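Local coordinates for cellulose hydrolase (Bacillus licheniformis, PDB 4YZT), which hydrolyses the beta-1,4-glucosidic bonds of cellulose as a tri-modular endoglucanase of glycoside hydrolase family 5, at residues D102-E106 against R107-V111; D61-D65 against A66-S70; M94-V97 against E98-D102; L113-H116 against H117-W120. All blocks are in the same frame, centred on the assembly; numbering follows the deposited sequence.

Contact 1 of 4, residues D102-E106 against R107-V111; sequences DWALE and REFYV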
loop_
_atom_site.group_PDB
_atom_site.type_symbol
_atom_site.label_atom_id
_atom_site.label_comp_id
_atom_site.label_asym_id
_atom_site.label_seq_id
_atom_site.Cartn_x
_atom_site.Cartn_y
_atom_site.Cartn_z
ATOM N N ASP A 102 -3.862 23.929 2.287
ATOM C CA ASP A 102 -2.963 24.955 2.835
ATOM C C ASP A 102 -2.073 24.393 3.945
ATOM O O ASP A 102 -0.879 24.691 4.000
ATOM C CB ASP A 102 -3.758 26.150 3.370
ATOM C CG ASP A 102 -4.140 27.141 2.277
ATOM O OD1 ASP A 102 -3.570 27.070 1.166
ATOM O OD2 ASP A 102 -5.009 27.999 2.535
ATOM N N TRP A 103 -2.651 23.573 4.819
ATOM C CA TRP A 103 -1.872 22.912 5.866
ATOM C C TRP A 103 -0.668 22.164 5.299
ATOM O O TRP A 103 0.446 22.245 5.844
ATOM C CB TRP A 103 -2.762 21.948 6.669
ATOM C CG TRP A 103 -3.652 22.634 7.661
ATOM C CD1 TRP A 103 -3.532 23.915 8.140
ATOM C CD2 TRP A 103 -4.811 22.076 8.299
ATOM N NE1 TRP A 103 -4.538 24.180 9.047
ATOM C CE2 TRP A 103 -5.343 23.071 9.150
ATOM C CE3 TRP A 103 -5.447 20.837 8.230
ATOM C CZ2 TRP A 103 -6.483 22.855 9.926
ATOM C CZ3 TRP A 103 -6.571 20.625 8.996
ATOM C CH2 TRP A 103 -7.080 21.626 9.834
ATOM N N ALA A 104 -0.884 21.442 4.199
ATOM C CA ALA A 104 0.195 20.689 3.583
ATOM C C ALA A 104 1.198 21.658 2.963
ATOM O O ALA A 104 2.413 21.519 3.142
ATOM C CB ALA A 104 -0.356 19.725 2.528
ATOM N N LEU A 105 0.692 22.651 2.235
ATOM C CA LEU A 105 1.595 23.575 1.552
ATOM C C LEU A 105 2.443 24.368 2.538
ATOM O O LEU A 105 3.613 24.672 2.273
ATOM C CB LEU A 105 0.814 24.542 0.663
ATOM C CG LEU A 105 0.237 23.952 -0.617
ATOM C CD1 LEU A 105 -0.715 24.967 -1.248
ATOM C CD2 LEU A 105 1.362 23.604 -1.579
ATOM N N GLU A 106 1.872 24.719 3.682
ATOM C CA GLU A 106 2.605 25.516 4.653
ATOM C C GLU A 106 3.715 24.706 5.324
ATOM O O GLU A 106 4.590 25.264 5.984
ATOM C CB GLU A 106 1.642 26.097 5.688
ATOM C CG GLU A 106 0.732 27.150 5.079
ATOM C CD GLU A 106 -0.421 27.541 5.971
ATOM O OE1 GLU A 106 -0.499 27.038 7.113
ATOM O OE2 GLU A 106 -1.244 28.367 5.523
ATOM N N ARG A 107 3.685 23.390 5.146
ATOM C CA ARG A 107 4.751 22.520 5.644
ATOM C C ARG A 107 5.781 22.242 4.550
ATOM O O ARG A 107 6.615 21.346 4.678
ATOM C CB ARG A 107 4.164 21.219 6.197
ATOM C CG ARG A 107 3.742 21.413 7.635
ATOM C CD ARG A 107 2.396 20.855 7.962
ATOM N NE ARG A 107 2.041 21.216 9.331
ATOM C CZ ARG A 107 1.104 22.101 9.655
ATOM N NH1 ARG A 107 0.395 22.708 8.701
ATOM N NH2 ARG A 107 0.868 22.366 10.933
ATOM N N GLU A 108 5.706 23.050 3.492
ATOM C CA GLU A 108 6.633 23.026 2.362
ATOM C C GLU A 108 6.580 21.750 1.530
ATOM O O GLU A 108 7.458 21.525 0.697
ATOM C CB GLU A 108 8.067 23.261 2.843
ATOM C CG GLU A 108 8.225 24.532 3.623
ATOM C CD GLU A 108 8.701 25.661 2.743
ATOM O OE1 GLU A 108 8.050 25.931 1.714
ATOM O OE2 GLU A 108 9.749 26.257 3.084
ATOM N N PHE A 109 5.560 20.918 1.740
ATOM C CA PHE A 109 5.323 19.777 0.849
ATOM C C PHE A 109 5.060 20.211 -0.592
ATOM O O PHE A 109 4.475 21.279 -0.850
ATOM C CB PHE A 109 4.108 18.954 1.310
ATOM C CG PHE A 109 4.317 18.191 2.591
ATOM C CD1 PHE A 109 5.292 17.200 2.682
ATOM C CD2 PHE A 109 3.500 18.414 3.687
ATOM C CE1 PHE A 109 5.466 16.476 3.863
ATOM C CE2 PHE A 109 3.670 17.695 4.863
ATOM C CZ PHE A 109 4.658 16.729 4.957
ATOM N N TYR A 110 5.451 19.372 -1.539
ATOM C CA TYR A 110 4.823 19.446 -2.848
ATOM C C TYR A 110 3.515 18.684 -2.692
ATOM O O TYR A 110 3.479 17.650 -2.031
ATOM C CB TYR A 110 5.707 18.857 -3.939
ATOM C CG TYR A 110 6.804 19.802 -4.356
ATOM C CD1 TYR A 110 7.911 20.001 -3.543
ATOM C CD2 TYR A 110 6.726 20.509 -5.549
ATOM C CE1 TYR A 110 8.921 20.862 -3.904
ATOM C CE2 TYR A 110 7.738 21.384 -5.920
ATOM C CZ TYR A 110 8.826 21.551 -5.089
ATOM O OH TYR A 110 9.834 22.414 -5.440
ATOM N N VAL A 111 2.439 19.209 -3.260
ATOM C CA VAL A 111 1.111 18.705 -2.945
ATOM C C VAL A 111 0.342 18.379 -4.226
ATOM O O VAL A 111 0.311 19.201 -5.136
ATOM C CB VAL A 111 0.307 19.733 -2.105
ATOM C CG1 VAL A 111 -1.088 19.192 -1.778
ATOM C CG2 VAL A 111 1.066 20.115 -0.818
HETATM O O HOH W 1 4.576 24.099 -0.042
#
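A type I beta turn from Leu105 to Glu108 carries the chain out of helix 91-105 toward strand 110-114, the second half of a beta-alpha-beta crossover in the TIM barrel, and Arg107 is the side chain that grips the helix end. Its NH1 donates to Trp103 O over 2.9 Å with an N-H...O angle of 166°. The carbonyl oxygen lies in the guanidinium plane, whereas NH1 is tilted 26° from the plane of that carbonyl. A bend at chi2 (135°) brings the arginine chain back alongside Trp103, the indole and guanidinium planes nearly perpendicular. The backbone closes the turn: Glu108 N reaches Leu105 O at 2.9 Å, and Arg107 N reaches Ala104 O at 3.0 Å. Ala104 O also receives a weak bond from Phe109 N and sits at the edge of the Phe109 ring, 3.3 Å from CD2. A water donates both to Leu105 O and to Phe109 O, linking the helix end to the outgoing chain. On the apolar side CG2 of Val111 is wedged between two helix residues, 3.7 Å from Ala104 CB and 3.6 Å from Leu105 CD2. CG1 of Val111 is anti to the backbone N, which leaves CG2 for this pairing. In the surrounding fold, Arg107 also forms salt bridges with Asp61 and Glu57 of helix 57-66, Ala104 and Phe109 pack on Val71 of strand 70-73, and Leu105 and Val111 meet Leu155 of strand 155-158.

Contact 2 of 4, residues D61-D65 against A66-S70; sequences DDIRD and AGFKS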
loop_
_atom_site.group_PDB
_atom_site.type_symbol
_atom_site.label_atom_id
_atom_site.label_comp_id
_atom_site.label_asym_id
_atom_site.label_seq_id
_atom_site.Cartn_x
_atom_site.Cartn_y
_atom_site.Cartn_z
ATOM N N ASP A 61 2.219 17.519 10.262
ATOM C CA ASP A 61 3.477 17.648 10.983
ATOM C C ASP A 61 4.121 16.275 11.172
ATOM O O ASP A 61 5.343 16.148 11.117
ATOM C CB ASP A 61 3.253 18.330 12.323
ATOM C CG ASP A 61 2.916 19.796 12.171
ATOM O OD1 ASP A 61 3.603 20.518 11.402
ATOM O OD2 ASP A 61 1.948 20.219 12.815
ATOM N N ASP A 62 3.290 15.256 11.394
ATOM C CA ASP A 62 3.769 13.898 11.604
ATOM C C ASP A 62 4.374 13.349 10.315
ATOM O O ASP A 62 5.389 12.651 10.334
ATOM C CB ASP A 62 2.629 12.982 12.092
ATOM C CG ASP A 62 2.196 13.278 13.535
ATOM O OD1 ASP A 62 2.976 13.885 14.287
ATOM O OD2 ASP A 62 1.065 12.891 13.919
ATOM N N ILE A 63 3.759 13.677 9.183
ATOM C CA ILE A 63 4.263 13.186 7.904
ATOM C C ILE A 63 5.553 13.923 7.554
ATOM O O ILE A 63 6.481 13.353 6.972
ATOM C CB ILE A 63 3.224 13.361 6.800
ATOM C CG1 ILE A 63 1.974 12.552 7.165
ATOM C CG2 ILE A 63 3.770 12.866 5.470
ATOM C CD1 ILE A 63 2.239 11.043 7.310
ATOM N N ARG A 64 5.617 15.190 7.927
ATOM C CA ARG A 64 6.858 15.938 7.772
ATOM C C ARG A 64 7.973 15.321 8.623
ATOM O O ARG A 64 9.105 15.144 8.153
ATOM C CB ARG A 64 6.638 17.404 8.147
ATOM C CG ARG A 64 7.791 18.329 7.833
ATOM C CD ARG A 64 7.550 19.629 8.574
ATOM N NE ARG A 64 7.858 20.796 7.774
ATOM C CZ ARG A 64 7.446 22.026 8.057
ATOM N NH1 ARG A 64 6.700 22.271 9.141
ATOM N NH2 ARG A 64 7.790 23.019 7.250
ATOM N N ASP A 65 7.652 14.987 9.872
ATOM C CA ASP A 65 8.647 14.406 10.774
ATOM C C ASP A 65 9.268 13.144 10.178
ATOM O O ASP A 65 10.451 12.870 10.382
ATOM C CB ASP A 65 8.032 14.058 12.129
ATOM C CG ASP A 65 7.725 15.273 12.963
ATOM O OD1 ASP A 65 8.128 16.394 12.569
ATOM O OD2 ASP A 65 7.104 15.098 14.033
ATOM N N ALA A 66 8.454 12.390 9.445
ATOM C CA ALA A 66 8.866 11.130 8.832
ATOM C C ALA A 66 9.876 11.331 7.695
ATOM O O ALA A 66 10.731 10.473 7.454
ATOM C CB ALA A 66 7.651 10.389 8.317
ATOM N N GLY A 67 9.766 12.457 6.997
ATOM C CA GLY A 67 10.696 12.779 5.928
ATOM C C GLY A 67 10.128 12.677 4.523
ATOM O O GLY A 67 10.888 12.661 3.557
ATOM N N PHE A 68 8.807 12.615 4.386
ATOM C CA PHE A 68 8.229 12.655 3.034
ATOM C C PHE A 68 8.367 14.063 2.462
ATOM O O PHE A 68 8.263 15.049 3.192
ATOM C CB PHE A 68 6.771 12.188 3.042
ATOM C CG PHE A 68 6.635 10.735 3.372
ATOM C CD1 PHE A 68 6.757 9.778 2.374
ATOM C CD2 PHE A 68 6.456 10.322 4.685
ATOM C CE1 PHE A 68 6.663 8.418 2.667
ATOM C CE2 PHE A 68 6.361 8.968 4.985
ATOM C CZ PHE A 68 6.471 8.025 3.968
ATOM N N LYS A 69 8.638 14.154 1.166
ATOM C CA LYS A 69 8.774 15.460 0.519
ATOM C C LYS A 69 7.469 15.919 -0.142
ATOM O O LYS A 69 7.280 17.105 -0.421
ATOM C CB LYS A 69 9.890 15.433 -0.522
ATOM C CG LYS A 69 11.282 15.268 0.067
ATOM C CD LYS A 69 12.325 15.412 -1.030
ATOM C CE LYS A 69 13.732 15.135 -0.536
ATOM N NZ LYS A 69 14.698 15.234 -1.672
ATOM N N SER A 70 6.572 14.987 -0.414
ATOM C CA SER A 70 5.320 15.357 -1.070
ATOM C C SER A 70 4.137 14.575 -0.505
ATOM O O SER A 70 4.313 13.502 0.068
ATOM C CB SER A 70 5.419 15.143 -2.588
ATOM O OG SER A 70 5.658 13.781 -2.905
#
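Helix 57-66 ends in a Schellman motif: Gly67 is the first residue to leave helical angles, at phi 108° and psi 15°, and its N-H turns back into the last turn while Ile63 and Phe68 meet across the helix end. The Gly67 N bonds are both weak, 3.4 Å to Ile63 O and 3.0 Å to Arg64 O. Ala66 N keeps the helical pattern more firmly, donating to Asp62 O at 3.2 Å. Glycine suits the reversal, because at these backbone angles a beta carbon would be jammed against the carbonyl oxygen of the preceding residue.

The apolar part of the motif joins Ile63 to Phe68. Ile63 has chi1 near -61°, which places CG2 anti to its backbone N and directs that methyl, rather than the longer CG1 branch, at the phenylalanine. CG2 approaches CD2 of Phe68 at 3.8 Å and lies 3.9 Å from its CB, so it rests against the root and near side of the ring. Ala66 CB lies 3.5 Å from Ile63 O. Around this end, Ile63 and Ala66 touch Trp318, and Phe68 meets the ring of Trp35 and packs against helix 321-330. Asp62 forms a salt bridge with Arg316 through OD1. The helix cap thus hands the chain to strand 70-73 with the phenylalanine buried, and the Phe68 ring receives Ile63 O in its plane, at its edge, 3.8 Å from CD2.

Contact 3 of 4, residues M94-V97 against E98-D102; sequences MNRV and EEVTD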
loop_
_atom_site.group_PDB
_atom_site.type_symbol
_atom_site.label_atom_id
_atom_site.label_comp_id
_atom_site.label_asym_id
_atom_site.label_seq_id
_atom_site.Cartn_x
_atom_site.Cartn_y
_atom_site.Cartn_z
ATOM N N MET A 94 -15.501 23.445 -0.309
ATOM C CA MET A 94 -14.356 24.076 -0.948
ATOM C C MET A 94 -13.461 24.739 0.099
ATOM O O MET A 94 -12.238 24.663 0.011
ATOM C CB MET A 94 -14.784 25.102 -1.992
ATOM C CG MET A 94 -13.611 25.635 -2.804
ATOM S SD MET A 94 -12.887 24.435 -3.945
ATOM C CE MET A 94 -13.973 24.691 -5.350
ATOM N N ASN A 95 -14.067 25.366 1.103
ATOM C CA ASN A 95 -13.275 25.955 2.177
ATOM C C ASN A 95 -12.460 24.901 2.913
ATOM O O ASN A 95 -11.311 25.153 3.289
ATOM C CB ASN A 95 -14.151 26.702 3.185
ATOM C CG ASN A 95 -14.712 27.995 2.631
ATOM O OD1 ASN A 95 -14.270 28.483 1.591
ATOM N ND2 ASN A 95 -15.690 28.561 3.332
ATOM N N ARG A 96 -13.055 23.729 3.128
ATOM C CA ARG A 96 -12.374 22.670 3.860
ATOM C C ARG A 96 -11.222 22.100 3.027
ATOM O O ARG A 96 -10.134 21.870 3.554
ATOM C CB ARG A 96 -13.365 21.562 4.264
ATOM C CG ARG A 96 -12.716 20.298 4.824
ATOM C CD ARG A 96 -11.974 20.530 6.161
ATOM N NE ARG A 96 -11.401 19.282 6.687
ATOM C CZ ARG A 96 -10.582 19.207 7.737
ATOM N NH1 ARG A 96 -10.208 20.305 8.378
ATOM N NH2 ARG A 96 -10.110 18.033 8.134
ATOM N N VAL A 97 -11.450 21.883 1.731
ATOM C CA VAL A 97 -10.386 21.367 0.875
ATOM C C VAL A 97 -9.224 22.363 0.847
ATOM O O VAL A 97 -8.059 21.961 0.908
ATOM C CB VAL A 97 -10.873 21.084 -0.569
ATOM C CG1 VAL A 97 -9.700 20.665 -1.455
ATOM C CG2 VAL A 97 -11.950 19.987 -0.575
ATOM N N GLU A 98 -9.534 23.661 0.796
ATOM C CA GLU A 98 -8.474 24.679 0.815
ATOM C C GLU A 98 -7.724 24.667 2.146
ATOM O O GLU A 98 -6.497 24.772 2.176
ATOM C CB GLU A 98 -9.022 26.090 0.552
ATOM C CG GLU A 98 -7.894 27.118 0.526
ATOM C CD GLU A 98 -8.316 28.541 0.200
ATOM O OE1 GLU A 98 -9.530 28.830 0.104
ATOM O OE2 GLU A 98 -7.396 29.384 0.078
ATOM N N GLU A 99 -8.461 24.542 3.247
ATOM C CA GLU A 99 -7.836 24.461 4.578
ATOM C C GLU A 99 -6.823 23.318 4.653
ATOM O O GLU A 99 -5.680 23.514 5.082
ATOM C CB GLU A 99 -8.907 24.290 5.663
ATOM C CG GLU A 99 -8.343 24.009 7.055
ATOM C CD GLU A 99 -9.405 24.058 8.133
ATOM O OE1 GLU A 99 -10.290 23.175 8.155
ATOM O OE2 GLU A 99 -9.365 24.996 8.949
ATOM N N VAL A 100 -7.235 22.128 4.220
ATOM C CA VAL A 100 -6.355 20.968 4.279
ATOM C C VAL A 100 -5.199 21.137 3.294
ATOM O O VAL A 100 -4.062 20.834 3.622
ATOM C CB VAL A 100 -7.123 19.647 4.001
ATOM C CG1 VAL A 100 -6.170 18.479 3.828
ATOM C CG2 VAL A 100 -8.104 19.365 5.125
ATOM N N THR A 101 -5.480 21.658 2.104
ATOM C CA THR A 101 -4.416 21.850 1.124
ATOM C C THR A 101 -3.389 22.857 1.657
ATOM O O THR A 101 -2.182 22.650 1.508
ATOM C CB THR A 101 -4.961 22.328 -0.245
ATOM O OG1 THR A 101 -5.885 21.362 -0.754
ATOM C CG2 THR A 101 -3.830 22.449 -1.247
ATOM N N ASP A 102 -3.862 23.929 2.287
ATOM C CA ASP A 102 -2.963 24.955 2.835
ATOM C C ASP A 102 -2.073 24.393 3.945
ATOM O O ASP A 102 -0.879 24.691 4.000
ATOM C CB ASP A 102 -3.758 26.150 3.370
ATOM C CG ASP A 102 -4.140 27.141 2.277
ATOM O OD1 ASP A 102 -3.570 27.070 1.166
ATOM O OD2 ASP A 102 -5.009 27.999 2.535
#
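Arg96 and Val100, one turn apart on helix 91-105, make a tight pair: CG2 of Val100 sits over the centre of one guanidinium face, 3.6 Å above the plane. The arginine reaches it by bending at chi2 (65°), which folds the chain along the helix toward its C-terminal end. At the edge of the same flat group NH1 meets Glu99 OE1 in a 2.9 Å salt bridge. That oxygen is in the guanidinium plane, but NH1 stands above the carboxylate plane, the two groups being almost perpendicular at 88°.

A second close-packed site lies on the barrel-facing side. Val97 O accepts both Thr101 N and Thr101 OG1, the latter at 2.8 Å, and the two donors arrive from opposite faces of the carbonyl plane. With chi1 at -59°, OG1 lies beside its own backbone N, where the hydroxyl can fold back on the preceding turn. Both Val97 and Thr101 touch Leu113 of strand 110-114, which places this buried face against the sheet. Regular backbone bonds run underneath, for example Val100 N to Arg96 O at 3.0 Å.

The other side is looser. Asn95 is exposed and makes no close side-chain contact with 98-102, although its OD1 bonds to Arg147. Glu98, extended beyond CG, forms salt bridges with Arg147 and Lys151.

Arg96 also has Glu47 on NE and the carbonyl of Val55 on NH2. With all three nitrogens engaged and one face covered by a methyl, its guanidinium is probably held in a fixed rotation, and its charge is probably offset by Glu99 and Glu47.

Contact 4 of 4, residues L113-H116 against H117-W120; sequences LNIH and HDSW. With BGC (beta-D-glucopyranose), chain B; BGC (beta-D-glucopyranose), chain C.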
loop_
_atom_site.group_PDB
_atom_site.type_symbol
_atom_site.label_atom_id
_atom_site.label_comp_id
_atom_site.label_asym_id
_atom_site.label_seq_id
_atom_site.Cartn_x
_atom_site.Cartn_y
_atom_site.Cartn_z
ATOM N N LEU A 113 -3.327 17.689 -5.707
ATOM C CA LEU A 113 -4.763 17.782 -5.454
ATOM C C LEU A 113 -5.502 17.190 -6.648
ATOM O O LEU A 113 -5.167 17.522 -7.791
ATOM C CB LEU A 113 -5.180 19.235 -5.213
ATOM C CG LEU A 113 -6.673 19.559 -5.025
ATOM C CD1 LEU A 113 -7.219 18.998 -3.717
ATOM C CD2 LEU A 113 -6.913 21.067 -5.111
ATOM N N ASN A 114 -6.487 16.317 -6.410
ATOM C CA ASN A 114 -7.150 15.677 -7.559
ATOM C C ASN A 114 -8.667 15.663 -7.496
ATOM O O ASN A 114 -9.273 16.287 -6.621
ATOM C CB ASN A 114 -6.616 14.238 -7.756
ATOM C CG ASN A 114 -7.228 13.196 -6.793
ATOM O OD1 ASN A 114 -8.178 13.452 -6.042
ATOM N ND2 ASN A 114 -6.688 11.984 -6.858
ATOM N N ILE A 115 -9.258 14.975 -8.471
ATOM C CA ILE A 115 -10.633 14.502 -8.424
ATOM C C ILE A 115 -10.540 12.974 -8.319
ATOM O O ILE A 115 -9.913 12.337 -9.166
ATOM C CB ILE A 115 -11.435 14.919 -9.675
ATOM C CG1 ILE A 115 -11.586 16.450 -9.740
ATOM C CG2 ILE A 115 -12.793 14.205 -9.722
ATOM C CD1 ILE A 115 -12.498 16.944 -10.867
ATOM N N HIS A 116 -11.136 12.382 -7.284
ATOM C CA HIS A 116 -10.867 10.981 -7.000
ATOM C C HIS A 116 -12.034 10.039 -7.346
ATOM O O HIS A 116 -12.195 9.653 -8.517
ATOM C CB HIS A 116 -10.440 10.825 -5.523
ATOM C CG HIS A 116 -9.556 9.635 -5.279
ATOM N ND1 HIS A 116 -8.229 9.602 -5.661
ATOM C CD2 HIS A 116 -9.822 8.421 -4.741
ATOM C CE1 HIS A 116 -7.710 8.433 -5.335
ATOM N NE2 HIS A 116 -8.657 7.697 -4.769
ATOM N N HIS A 117 -12.857 9.666 -6.365
ATOM C CA HIS A 117 -13.849 8.612 -6.620
ATOM C C HIS A 117 -15.041 9.069 -7.457
ATOM O O HIS A 117 -15.881 8.248 -7.847
ATOM C CB HIS A 117 -14.325 8.001 -5.307
ATOM C CG HIS A 117 -13.300 7.110 -4.671
ATOM N ND1 HIS A 117 -12.503 6.261 -5.406
ATOM C CD2 HIS A 117 -12.930 6.954 -3.377
ATOM C CE1 HIS A 117 -11.688 5.610 -4.589
ATOM N NE2 HIS A 117 -11.925 6.016 -3.357
ATOM N N ASP A 118 -15.091 10.363 -7.776
ATOM C CA ASP A 118 -15.959 10.838 -8.849
ATOM C C ASP A 118 -15.795 10.003 -10.123
ATOM O O ASP A 118 -16.741 9.858 -10.904
ATOM C CB ASP A 118 -15.658 12.297 -9.156
ATOM C CG ASP A 118 -15.737 13.158 -7.928
ATOM O OD1 ASP A 118 -14.703 13.278 -7.219
ATOM O OD2 ASP A 118 -16.836 13.690 -7.676
ATOM N N SER A 119 -14.597 9.452 -10.319
ATOM C CA SER A 119 -14.295 8.650 -11.510
ATOM C C SER A 119 -15.356 7.571 -11.772
ATOM O O SER A 119 -15.833 7.421 -12.900
ATOM C CB SER A 119 -12.914 7.994 -11.384
ATOM O OG SER A 119 -12.900 7.048 -10.319
ATOM N N TRP A 120 -15.749 6.840 -10.729
ATOM C CA TRP A 120 -16.757 5.799 -10.910
ATOM C C TRP A 120 -18.123 6.211 -10.370
ATOM O O TRP A 120 -19.138 5.649 -10.765
ATOM C CB TRP A 120 -16.302 4.479 -10.262
ATOM C CG TRP A 120 -15.886 4.583 -8.834
ATOM C CD1 TRP A 120 -14.619 4.804 -8.365
ATOM C CD2 TRP A 120 -16.729 4.456 -7.672
ATOM N NE1 TRP A 120 -14.627 4.834 -6.985
ATOM C CE2 TRP A 120 -15.902 4.628 -6.536
ATOM C CE3 TRP A 120 -18.098 4.239 -7.483
ATOM C CZ2 TRP A 120 -16.399 4.574 -5.229
ATOM C CZ3 TRP A 120 -18.593 4.182 -6.173
ATOM C CH2 TRP A 120 -17.741 4.343 -5.071
HETATM C C2 BGC B . -7.552 3.764 -5.867
HETATM C C3 BGC B . -7.573 3.799 -4.379
HETATM C C4 BGC B . -7.752 2.463 -3.807
HETATM C C5 BGC B . -6.630 1.556 -4.314
HETATM C C6 BGC B . -6.601 0.162 -3.748
HETATM C C1 BGC B . -6.453 2.793 -6.202
HETATM O O1 BGC B . -5.956 2.841 -7.505
HETATM O O2 BGC B . -7.180 5.057 -6.440
HETATM O O3 BGC B . -8.590 4.761 -3.848
HETATM O O4 BGC B . -7.741 2.578 -2.339
HETATM O O5 BGC B . -6.780 1.456 -5.765
HETATM O O6 BGC B . -7.759 -0.509 -4.219
HETATM C C2 BGC C . -8.642 1.796 -0.270
HETATM C C3 BGC C . -9.786 1.071 0.364
HETATM C C4 BGC C . -11.086 1.696 -0.035
HETATM C C5 BGC C . -11.219 1.743 -1.546
HETATM C C6 BGC C . -12.507 2.427 -1.924
HETATM C C1 BGC C . -8.802 1.838 -1.769
HETATM O O2 BGC C . -7.376 1.182 0.060
HETATM O O3 BGC C . -9.601 1.070 1.814
HETATM O O4 BGC C . -12.263 0.960 0.481
HETATM O O5 BGC C . -10.088 2.458 -2.173
HETATM O O6 BGC C . -12.741 2.293 -3.325
#
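The imidazole of His116 meets its neighbour His117 edge to face just beyond the C-terminal end of strand 110-114, and it can be followed outward from the backbone. CB lies 2.8 Å from His117 N, a closeness that comes from the chain connection and the local backbone angle. With chi1 at -153°, CG is roughly anti to the backbone N, and the side chain runs beside that of His117. ND1, on one side, accepts Asn114 ND2 over 3.1 Å, the amide nitrogen lying within 3° of the imidazole plane. CD2, on the other, stands over the centre of the His117 face, 3.3 Å above its plane; the ring centroids are 4.5 Å apart and the planes 70° apart, a T-shaped pair. CE1 comes to 3.6 Å from O2 of the chain B glucose. At the tip, NE2 shares a nearly straight hydrogen bond of 3.1 Å with O3 of that sugar, in which either partner may be the donor. The Asn114 bond fixes the turn of the ring.

Behind the rings, Ser119 N donates to His116 O at 3.0 Å, tying the loop to the first turn of helix 118-123. CG2 of Ile115 is pressed against Asp118, whose carboxylate bonds to Trp77 and Trp122. His117 meets the ring of Trp50 and, through CE1, approaches O3 of the chain B glucose. Paired histidines at the strand's C-terminal end thus help line the glycan pocket, where TIM-barrel glycosidases carry their substrate sites.

In the fold
Along the chain the order is contact 2, contact 3, contact 1, contact 4, all within the glycoside hydrolase family 5 barrel. Contact 2 leads into strand 70-73; contact 3 lies midway on helix 91-105, contact 1 at its end, sharing Asp102, and strand 110-114 then runs to contact 4. Centres of contacts 1 and 2 are about 10 Å apart, joined by the Arg107-Asp61 salt bridge, and those of contacts 1 and 3 about 11 Å. The centre of contact 4, about 20 Å from that of contact 1, touches contact 3 through Leu113. The two helices' C-terminal ends thus sit where strands 70-73 and 110-114 begin, with the sugar site at the barrel's other end.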